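Long-range contact in N-acetylgalactosaminyltransferase 7 (Homo sapiens, PDB 6IWR), which belongs to the polypeptide GalNAc-transferase family, pairing a GT-A glycosyltransferase domain with a ricin-type beta-trefoil lectin domain: residues K177-S189 with A223-Q235. Sequence-based numbering, arbitrary orientation.
Sequences KYLAEIVLIDDFS and ARSIGAQKAKLGQ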
loop_
_atom_site.group_PDB
_atom_site.type_symbol
_atom_site.label_atom_id
_atom_site.label_comp_id
_atom_site.label_asym_id
_atom_site.label_seq_id
_atom_site.Cartn_x
_atom_site.Cartn_y
_atom_site.Cartn_z
ATOM N N LYS A 177 -14.875 37.217 -24.572
ATOM C CA LYS A 177 -15.742 37.090 -25.738
ATOM C C LYS A 177 -15.832 35.653 -26.260
ATOM O O LYS A 177 -16.777 35.325 -26.986
ATOM C CB LYS A 177 -15.272 38.033 -26.839
ATOM C CG LYS A 177 -13.872 37.742 -27.345
ATOM C CD LYS A 177 -13.552 38.581 -28.572
ATOM C CE LYS A 177 -13.035 39.952 -28.184
ATOM N NZ LYS A 177 -11.553 39.904 -28.194
ATOM N N TYR A 178 -14.886 34.779 -25.910
ATOM C CA TYR A 178 -14.997 33.382 -26.336
ATOM C C TYR A 178 -15.679 32.499 -25.307
ATOM O O TYR A 178 -16.070 31.381 -25.645
ATOM C CB TYR A 178 -13.625 32.804 -26.687
ATOM C CG TYR A 178 -12.923 33.691 -27.676
ATOM C CD1 TYR A 178 -13.259 33.662 -29.029
ATOM C CD2 TYR A 178 -11.991 34.630 -27.253
ATOM C CE1 TYR A 178 -12.640 34.503 -29.932
ATOM C CE2 TYR A 178 -11.377 35.469 -28.155
ATOM C CZ TYR A 178 -11.712 35.403 -29.480
ATOM O OH TYR A 178 -11.097 36.247 -30.345
ATOM N N LEU A 179 -15.873 32.979 -24.083
ATOM C CA LEU A 179 -16.426 32.168 -23.007
ATOM C C LEU A 179 -17.936 32.331 -23.009
ATOM O O LEU A 179 -18.467 33.304 -22.471
ATOM C CB LEU A 179 -15.838 32.593 -21.678
ATOM C CG LEU A 179 -15.572 31.451 -20.708
ATOM C CD1 LEU A 179 -15.885 31.891 -19.297
ATOM C CD2 LEU A 179 -16.323 30.195 -21.065
ATOM N N ALA A 180 -18.642 31.367 -23.589
ATOM C CA ALA A 180 -20.086 31.501 -23.726
ATOM C C ALA A 180 -20.834 31.247 -22.421
ATOM O O ALA A 180 -21.922 31.805 -22.224
ATOM C CB ALA A 180 -20.589 30.548 -24.809
ATOM N N GLU A 181 -20.285 30.408 -21.536
ATOM C CA GLU A 181 -20.932 29.950 -20.308
ATOM C C GLU A 181 -20.015 28.921 -19.659
ATOM O O GLU A 181 -19.229 28.254 -20.338
ATOM C CB GLU A 181 -22.313 29.322 -20.580
ATOM C CG GLU A 181 -22.216 27.999 -21.337
ATOM C CD GLU A 181 -23.556 27.334 -21.641
ATOM O OE1 GLU A 181 -24.564 27.692 -20.978
ATOM O OE2 GLU A 181 -23.587 26.451 -22.548
ATOM N N ILE A 182 -20.121 28.793 -18.342
ATOM C CA ILE A 182 -19.458 27.734 -17.600
ATOM C C ILE A 182 -20.565 26.910 -16.965
ATOM O O ILE A 182 -21.282 27.396 -16.081
ATOM C CB ILE A 182 -18.488 28.270 -16.538
ATOM C CG1 ILE A 182 -17.350 29.080 -17.198
ATOM C CG2 ILE A 182 -17.947 27.097 -15.717
ATOM C CD1 ILE A 182 -16.407 29.801 -16.204
ATOM N N VAL A 183 -20.720 25.676 -17.425
ATOM C CA VAL A 183 -21.788 24.791 -16.973
ATOM C C VAL A 183 -21.203 23.801 -15.975
ATOM O O VAL A 183 -20.386 22.948 -16.345
ATOM C CB VAL A 183 -22.431 24.057 -18.160
ATOM C CG1 VAL A 183 -23.333 22.916 -17.664
ATOM C CG2 VAL A 183 -23.198 25.025 -19.026
ATOM N N LEU A 184 -21.597 23.912 -14.709
ATOM C CA LEU A 184 -21.209 22.920 -13.716
ATOM C C LEU A 184 -22.289 21.852 -13.685
ATOM O O LEU A 184 -23.481 22.175 -13.668
ATOM C CB LEU A 184 -21.024 23.540 -12.330
ATOM C CG LEU A 184 -20.243 24.851 -12.187
ATOM C CD1 LEU A 184 -20.380 25.371 -10.759
ATOM C CD2 LEU A 184 -18.753 24.746 -12.592
ATOM N N ILE A 185 -21.876 20.590 -13.733
ATOM C CA ILE A 185 -22.788 19.453 -13.673
ATOM C C ILE A 185 -22.571 18.754 -12.341
ATOM O O ILE A 185 -21.547 18.090 -12.126
ATOM C CB ILE A 185 -22.585 18.470 -14.833
ATOM C CG1 ILE A 185 -22.787 19.155 -16.173
ATOM C CG2 ILE A 185 -23.565 17.312 -14.687
ATOM C CD1 ILE A 185 -24.212 19.446 -16.481
ATOM N N ASP A 186 -23.551 18.891 -11.458
ATOM C CA ASP A 186 -23.540 18.232 -10.157
ATOM C C ASP A 186 -24.009 16.802 -10.334
ATOM O O ASP A 186 -25.189 16.569 -10.614
ATOM C CB ASP A 186 -24.469 18.968 -9.203
ATOM C CG ASP A 186 -24.402 18.424 -7.812
ATOM O OD1 ASP A 186 -23.934 17.273 -7.638
ATOM O OD2 ASP A 186 -24.800 19.169 -6.895
ATOM N N ASP A 187 -23.109 15.838 -10.171
ATOM C CA ASP A 187 -23.514 14.435 -10.285
ATOM C C ASP A 187 -23.913 13.868 -8.922
ATOM O O ASP A 187 -23.308 12.928 -8.400
ATOM C CB ASP A 187 -22.411 13.600 -10.911
ATOM C CG ASP A 187 -22.929 12.289 -11.448
ATOM O OD1 ASP A 187 -24.110 12.260 -11.867
ATOM O OD2 ASP A 187 -22.164 11.298 -11.431
ATOM N N PHE A 188 -24.949 14.479 -8.339
ATOM C CA PHE A 188 -25.654 13.896 -7.199
ATOM C C PHE A 188 -24.830 13.976 -5.909
ATOM O O PHE A 188 -24.807 13.031 -5.125
ATOM C CB PHE A 188 -26.051 12.445 -7.493
ATOM C CG PHE A 188 -27.250 11.990 -6.740
ATOM C CD1 PHE A 188 -28.418 12.731 -6.782
ATOM C CD2 PHE A 188 -27.222 10.829 -5.992
ATOM C CE1 PHE A 188 -29.541 12.323 -6.079
ATOM C CE2 PHE A 188 -28.343 10.406 -5.287
ATOM C CZ PHE A 188 -29.500 11.153 -5.333
ATOM N N SER A 189 -24.162 15.109 -5.687
ATOM C CA SER A 189 -23.380 15.321 -4.474
ATOM C C SER A 189 -24.279 15.330 -3.236
ATOM O O SER A 189 -25.468 15.651 -3.302
ATOM C CB SER A 189 -22.615 16.648 -4.563
ATOM O OG SER A 189 -21.819 16.750 -5.732
ATOM N N ALA A 223 -22.260 11.670 -16.987
ATOM C CA ALA A 223 -22.377 13.068 -16.575
ATOM C C ALA A 223 -21.801 14.005 -17.633
ATOM O O ALA A 223 -22.357 15.082 -17.885
ATOM C CB ALA A 223 -21.681 13.292 -15.228
ATOM N N ARG A 224 -20.681 13.616 -18.257
ATOM C CA ARG A 224 -20.131 14.418 -19.343
ATOM C C ARG A 224 -21.108 14.501 -20.508
ATOM O O ARG A 224 -21.209 15.544 -21.169
ATOM C CB ARG A 224 -18.785 13.853 -19.798
ATOM C CG ARG A 224 -17.611 14.092 -18.840
ATOM C CD ARG A 224 -16.296 13.879 -19.571
ATOM N NE ARG A 224 -15.199 13.666 -18.644
ATOM C CZ ARG A 224 -14.583 12.503 -18.468
ATOM N NH1 ARG A 224 -14.952 11.452 -19.182
ATOM N NH2 ARG A 224 -13.599 12.395 -17.578
ATOM N N SER A 225 -21.858 13.423 -20.765
ATOM C CA SER A 225 -22.817 13.453 -21.869
ATOM C C SER A 225 -23.990 14.384 -21.562
ATOM O O SER A 225 -24.434 15.146 -22.434
ATOM C CB SER A 225 -23.306 12.041 -22.179
ATOM O OG SER A 225 -22.315 11.267 -22.838
ATOM N N ILE A 226 -24.513 14.329 -20.336
ATOM C CA ILE A 226 -25.495 15.316 -19.898
ATOM C C ILE A 226 -24.935 16.726 -20.049
ATOM O O ILE A 226 -25.634 17.646 -20.500
ATOM C CB ILE A 226 -25.918 15.040 -18.442
ATOM C CG1 ILE A 226 -26.631 13.681 -18.336
ATOM C CG2 ILE A 226 -26.738 16.218 -17.900
ATOM C CD1 ILE A 226 -26.651 13.119 -16.952
ATOM N N GLY A 227 -23.682 16.926 -19.634
ATOM C CA GLY A 227 -23.037 18.207 -19.845
ATOM C C GLY A 227 -23.164 18.677 -21.279
ATOM O O GLY A 227 -23.637 19.791 -21.545
ATOM N N ALA A 228 -22.759 17.822 -22.240
ATOM C CA ALA A 228 -22.904 18.204 -23.644
ATOM C C ALA A 228 -24.326 18.652 -23.953
ATOM O O ALA A 228 -24.535 19.536 -24.789
ATOM C CB ALA A 228 -22.503 17.048 -24.561
ATOM N N GLN A 229 -25.316 18.075 -23.279
ATOM C CA GLN A 229 -26.697 18.353 -23.643
ATOM C C GLN A 229 -27.230 19.607 -22.961
ATOM O O GLN A 229 -28.051 20.331 -23.538
ATOM C CB GLN A 229 -27.553 17.147 -23.311
ATOM C CG GLN A 229 -27.019 15.946 -23.976
ATOM C CD GLN A 229 -27.747 14.693 -23.585
ATOM O OE1 GLN A 229 -28.008 14.448 -22.406
ATOM N NE2 GLN A 229 -28.074 13.873 -24.579
ATOM N N LYS A 230 -26.776 19.885 -21.748
ATOM C CA LYS A 230 -27.234 21.055 -21.019
ATOM C C LYS A 230 -26.379 22.279 -21.285
ATOM O O LYS A 230 -26.729 23.368 -20.819
ATOM C CB LYS A 230 -27.290 20.754 -19.514
ATOM C CG LYS A 230 -28.491 19.859 -19.134
ATOM C CD LYS A 230 -28.194 18.999 -17.916
ATOM C CE LYS A 230 -29.468 18.454 -17.297
ATOM N NZ LYS A 230 -30.562 19.466 -17.395
ATOM N N ALA A 231 -25.290 22.136 -22.034
ATOM C CA ALA A 231 -24.368 23.240 -22.291
ATOM C C ALA A 231 -24.512 23.548 -23.769
ATOM O O ALA A 231 -23.845 22.949 -24.609
ATOM C CB ALA A 231 -22.937 22.896 -21.924
ATOM N N LYS A 232 -25.395 24.491 -24.077
ATOM C CA LYS A 232 -25.900 24.658 -25.428
ATOM C C LYS A 232 -25.360 25.884 -26.143
ATOM O O LYS A 232 -25.470 25.948 -27.372
ATOM C CB LYS A 232 -27.420 24.761 -25.404
ATOM C CG LYS A 232 -28.103 23.612 -24.748
ATOM C CD LYS A 232 -29.456 24.071 -24.306
ATOM C CE LYS A 232 -30.449 22.947 -24.299
ATOM N NZ LYS A 232 -31.669 23.455 -24.998
ATOM N N LEU A 233 -24.775 26.841 -25.409
ATOM C CA LEU A 233 -24.427 28.153 -25.953
ATOM C C LEU A 233 -23.136 28.159 -26.770
ATOM O O LEU A 233 -22.999 28.961 -27.698
ATOM C CB LEU A 233 -24.279 29.142 -24.820
ATOM C CG LEU A 233 -25.486 29.841 -24.241
ATOM C CD1 LEU A 233 -26.756 29.080 -24.515
ATOM C CD2 LEU A 233 -25.252 30.015 -22.761
ATOM N N GLY A 234 -22.147 27.355 -26.413
ATOM C CA GLY A 234 -20.858 27.490 -27.042
ATOM C C GLY A 234 -20.725 26.688 -28.327
ATOM O O GLY A 234 -21.369 25.675 -28.589
ATOM N N GLN A 235 -19.845 27.151 -29.186
ATOM C CA GLN A 235 -19.599 26.368 -30.375
ATOM C C GLN A 235 -18.759 25.131 -30.078
ATOM O O GLN A 235 -19.005 24.074 -30.672
ATOM C CB GLN A 235 -18.943 27.248 -31.433
ATOM C CG GLN A 235 -19.817 28.424 -31.842
ATOM C CD GLN A 235 -19.084 29.424 -32.707
ATOM O OE1 GLN A 235 -17.988 29.872 -32.350
ATOM N NE2 GLN A 235 -19.677 29.774 -33.859
HETATM O O HOH W 1 -26.804 26.253 -21.756
#
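Glu181 on strand 179-186 reaches across to the turn that follows helix 219-230 and supplies the direct polar link of this contact. Leu233 N donates to Glu181 OE2 at 3.1 Å, with an N-H...O angle of 164°. The N-H meets the oxygen from above the carboxylate plane, 52° out of it. A chi1 of 68° places CG of Glu181 in the gap flanked by its own N and C, and the chain beyond CG is extended, which brings the carboxylate to Leu233 N. A water extends the grip. It donates to Glu181 OE1 at 2.8 Å and to Lys230 O, and accepts from Lys232 N. Outside the two segments, Ser150 OG bonds OE2 and Lys210 NZ forms a salt bridge with OE1, so the buried carboxylate is held at both oxygens and is probably ionised.

The two segments lie in the Rossmann-like part of the GT-A fold. Strand 179-186 pairs in parallel with 149-155 and 209-213. Helix 219-230 packs on the same sheet; its residues 223-230 run roughly antiparallel to the strand, and the turn after it leads into parallel strand 236-240.

The remaining contacts are van der Waals ones. Near the start of the strand, Ala180 CB lies 3.8 Å from Gly234 CA and also meets Leu233 CB. The side chains of Leu233 and Glu181 cross at about a right angle. Val183 CG2 meets Ala231 CB at 3.6 Å. Ile185 lays CG1 and CD1 against Gly227, with CD1 3.8 Å from Gly227 CA. Beyond the strand, Asp187 CG approaches Ala223 CB at 4.1 Å, while its OD1 accepts from Asn214 ND2 and Glu218 N.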